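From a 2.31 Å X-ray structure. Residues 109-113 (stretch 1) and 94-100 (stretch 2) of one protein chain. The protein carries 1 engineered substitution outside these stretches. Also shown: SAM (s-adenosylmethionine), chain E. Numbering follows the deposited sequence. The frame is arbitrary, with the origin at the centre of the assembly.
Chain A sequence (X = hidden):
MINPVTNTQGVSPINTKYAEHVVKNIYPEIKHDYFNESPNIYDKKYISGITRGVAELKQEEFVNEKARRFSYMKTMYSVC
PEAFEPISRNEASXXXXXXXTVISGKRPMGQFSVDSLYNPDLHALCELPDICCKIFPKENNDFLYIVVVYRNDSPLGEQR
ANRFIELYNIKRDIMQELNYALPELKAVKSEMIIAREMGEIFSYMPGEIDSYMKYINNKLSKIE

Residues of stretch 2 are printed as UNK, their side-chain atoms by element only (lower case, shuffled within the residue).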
# COMPACT_ATOMS: atom_id res chain seq x y z
N MET A 109 5.34 8.45 -4.05
CA MET A 109 4.79 7.32 -3.29
C MET A 109 3.28 7.14 -3.34
O MET A 109 2.53 8.05 -3.71
CB MET A 109 5.34 7.20 -1.85
CG MET A 109 4.60 7.86 -0.75
SD MET A 109 3.03 7.17 -0.12
CE MET A 109 2.55 8.69 0.70
N GLY A 110 2.87 5.91 -3.07
CA GLY A 110 1.48 5.50 -3.06
C GLY A 110 1.32 4.42 -2.00
O GLY A 110 2.31 3.87 -1.52
N GLN A 111 0.09 4.12 -1.65
CA GLN A 111 -0.19 3.13 -0.61
C GLN A 111 -1.41 2.34 -1.07
O GLN A 111 -2.34 2.90 -1.62
CB GLN A 111 -0.43 3.83 0.74
CG GLN A 111 -0.91 2.89 1.87
CD GLN A 111 -2.42 2.68 1.86
OE1 GLN A 111 -3.18 3.63 1.76
NE2 GLN A 111 -2.84 1.43 1.95
N PHE A 112 -1.38 1.03 -0.89
CA PHE A 112 -2.51 0.18 -1.24
C PHE A 112 -2.54 -1.03 -0.29
O PHE A 112 -1.73 -1.12 0.60
CB PHE A 112 -2.46 -0.23 -2.72
CG PHE A 112 -1.24 -1.04 -3.12
CD1 PHE A 112 -0.04 -0.41 -3.46
CD2 PHE A 112 -1.30 -2.44 -3.17
CE1 PHE A 112 1.08 -1.14 -3.85
CE2 PHE A 112 -0.18 -3.19 -3.56
CZ PHE A 112 1.02 -2.53 -3.89
N SER A 113 -3.47 -1.95 -0.49
CA SER A 113 -3.61 -3.09 0.40
C SER A 113 -3.62 -4.39 -0.36
O SER A 113 -4.03 -4.44 -1.52
CB SER A 113 -4.93 -2.99 1.18
OG SER A 113 -4.80 -2.00 2.18
N UNK A 94 -7.54 2.87 -7.16
CA UNK A 94 -7.52 1.41 -7.11
C UNK A 94 -6.13 0.97 -6.68
O UNK A 94 -5.18 1.75 -6.74
c UNK A 94 -7.88 0.79 -8.49
o UNK A 94 -6.86 1.11 -9.46
c UNK A 94 -9.24 1.30 -8.98
N UNK A 95 -5.98 -0.28 -6.21
CA UNK A 95 -4.61 -0.70 -5.89
C UNK A 95 -3.68 -0.54 -7.09
O UNK A 95 -2.54 -0.09 -6.94
c UNK A 95 -4.77 -2.18 -5.55
c UNK A 95 -7.01 -1.21 -5.70
c UNK A 95 -6.20 -2.31 -5.04
N UNK A 96 -4.16 -0.91 -8.27
CA UNK A 96 -3.32 -0.93 -9.45
C UNK A 96 -2.82 0.49 -9.82
O UNK A 96 -1.64 0.69 -10.06
c UNK A 96 -3.19 -1.89 -11.80
c UNK A 96 -4.06 -1.59 -10.62
o UNK A 96 -3.31 -2.69 -14.05
o UNK A 96 -5.20 -2.59 -12.92
c UNK A 96 -3.96 -2.43 -13.02
N UNK A 97 -3.72 1.46 -9.83
CA UNK A 97 -3.35 2.83 -10.09
C UNK A 97 -2.46 3.40 -9.00
O UNK A 97 -1.62 4.27 -9.26
N UNK A 98 -2.64 2.90 -7.77
CA UNK A 98 -1.83 3.34 -6.64
C UNK A 98 -0.35 3.12 -6.88
O UNK A 98 0.46 3.99 -6.57
c UNK A 98 -2.27 2.64 -5.35
o UNK A 98 -3.62 2.95 -5.03
N UNK A 99 0.03 1.97 -7.46
CA UNK A 99 1.45 1.73 -7.78
C UNK A 99 1.85 2.13 -9.21
O UNK A 99 3.01 2.43 -9.47
n UNK A 99 -0.43 -2.47 -8.20
c UNK A 99 1.90 0.30 -7.44
c UNK A 99 0.11 -2.32 -9.44
c UNK A 99 0.55 -2.63 -11.74
c UNK A 99 1.49 -1.60 -11.69
c UNK A 99 0.14 -1.56 -7.34
c UNK A 99 1.05 -1.27 -9.36
c UNK A 99 -0.15 -3.01 -10.63
c UNK A 99 1.05 -0.80 -8.01
c UNK A 99 1.75 -0.90 -10.52
N UNK A 100 0.89 2.16 -10.12
CA UNK A 100 1.16 2.56 -11.49
C UNK A 100 1.66 4.00 -11.55
O UNK A 100 2.61 4.30 -12.27
c UNK A 100 1.29 1.76 -14.38
c UNK A 100 -1.10 2.49 -14.70
c UNK A 100 -0.10 2.40 -12.36
c UNK A 100 0.16 2.66 -13.85
N SAM E . -4.28 4.24 -2.82
CA SAM E . -4.17 5.66 -2.50
C SAM E . -2.88 6.27 -3.05
O SAM E . -2.81 7.49 -3.22
OXT SAM E . -1.90 5.55 -3.32
CB SAM E . -4.19 5.92 -0.99
CG SAM E . -5.55 5.72 -0.34
SD SAM E . -5.70 6.52 1.29
CE SAM E . -7.43 6.04 1.59
C5' SAM E . -6.01 8.22 0.76
C4' SAM E . -6.12 9.14 1.98
O4' SAM E . -5.85 10.48 1.60
C3' SAM E . -7.52 9.12 2.59
O3' SAM E . -7.62 8.17 3.64
C2' SAM E . -7.71 10.54 3.08
O2' SAM E . -7.31 10.55 4.42
C1' SAM E . -6.71 11.38 2.29
N9 SAM E . -7.33 12.20 1.23
C8 SAM E . -7.17 13.55 1.07
N7 SAM E . -7.85 13.95 -0.02
C5 SAM E . -8.44 12.87 -0.57
C6 SAM E . -9.24 12.72 -1.69
N6 SAM E . -9.55 13.77 -2.43
N1 SAM E . -9.72 11.47 -2.01
C2 SAM E . -9.38 10.37 -1.24
N3 SAM E . -8.58 10.53 -0.12
C4 SAM E . -8.11 11.76 0.20

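Position 94 has three side-chain atoms beyond the backbone: one carbon that carries both an oxygen and a second carbon. CA-to-CB points away from the strand, and nothing of stretch 1 lies within contact distance. The side-chain oxygen accepts from the backbone N of position 97 at 3.2 Å with an N-H...acceptor angle of 169°, a capping bond just before the helix. A beta-branched hydroxyl residue fits: Thr94.

Position 95 has three carbons that close a ring onto its own backbone N. Its CA lies 3.9 Å from Phe112 CB, and its CB is 4.1 Å from Phe112 CB; its carbonyl O sits over one face of the Phe112 ring. The closed ring identifies Pro95.

At position 96 three carbons run in an extended chain, the third carrying two oxygens. Its CA-to-CB bond points away from the strand, and it makes no contact with it. This is a carboxylate on a two-methylene arm, Glu96.

Position 97 shows no side-chain atom at all and does not touch stretch 1; it is Gly97. Its N is the donor to Thr94 OG1.

Position 98 has one carbon followed by one oxygen. Its CA-to-CB bond points toward the strand, and its CB lies 3.9 Å from Phe112 CB. The side-chain oxygen lies 3.6 Å from Gln111 O, and no hydrogen bond is assigned there. One carbon and one hydroxyl give Ser98. Ser98 OG donates to Thr94 O at 2.6 Å and accepts from SAM N at 2.6 Å.

Position 99 carries one carbon leading into fused five- and six-membered rings that together hold eight carbons and one nitrogen. A carbon of the five-membered ring lies 3.6 Å from Phe112 CE1. The fused system is an indole, Trp99, and the contacting atom is CD1.

Position 100 has four carbons, forked at the second, and its side chain is out of reach of the strand. The fork gives Leu100.

The helix runs nearly antiparallel to the strand, at 157°, with the axes 7.2 Å apart at closest approach. No hydrogen bond joins the two stretches directly. Packing centres on Phe112, whose face receives the edge of Trp99: the phenyl and five-membered ring centroids are 5.0 Å apart and their planes meet at 62°. Gly110 permits the close backbone approach, with Gly110 CA 4.0 Å from Ser98 O; an ideal CB there would lie 2.4 Å from Ser98 O, a clash. The ligand supplies the polar link. SAM N donates to Gln111 O at 2.6 Å as well as to Ser98 OG, while Gln111 N donates to SAM OXT at 3.0 Å, so the amino group of the ligand bridges helix and strand.

Stretch 2, residues 94-100: TPEGSWL
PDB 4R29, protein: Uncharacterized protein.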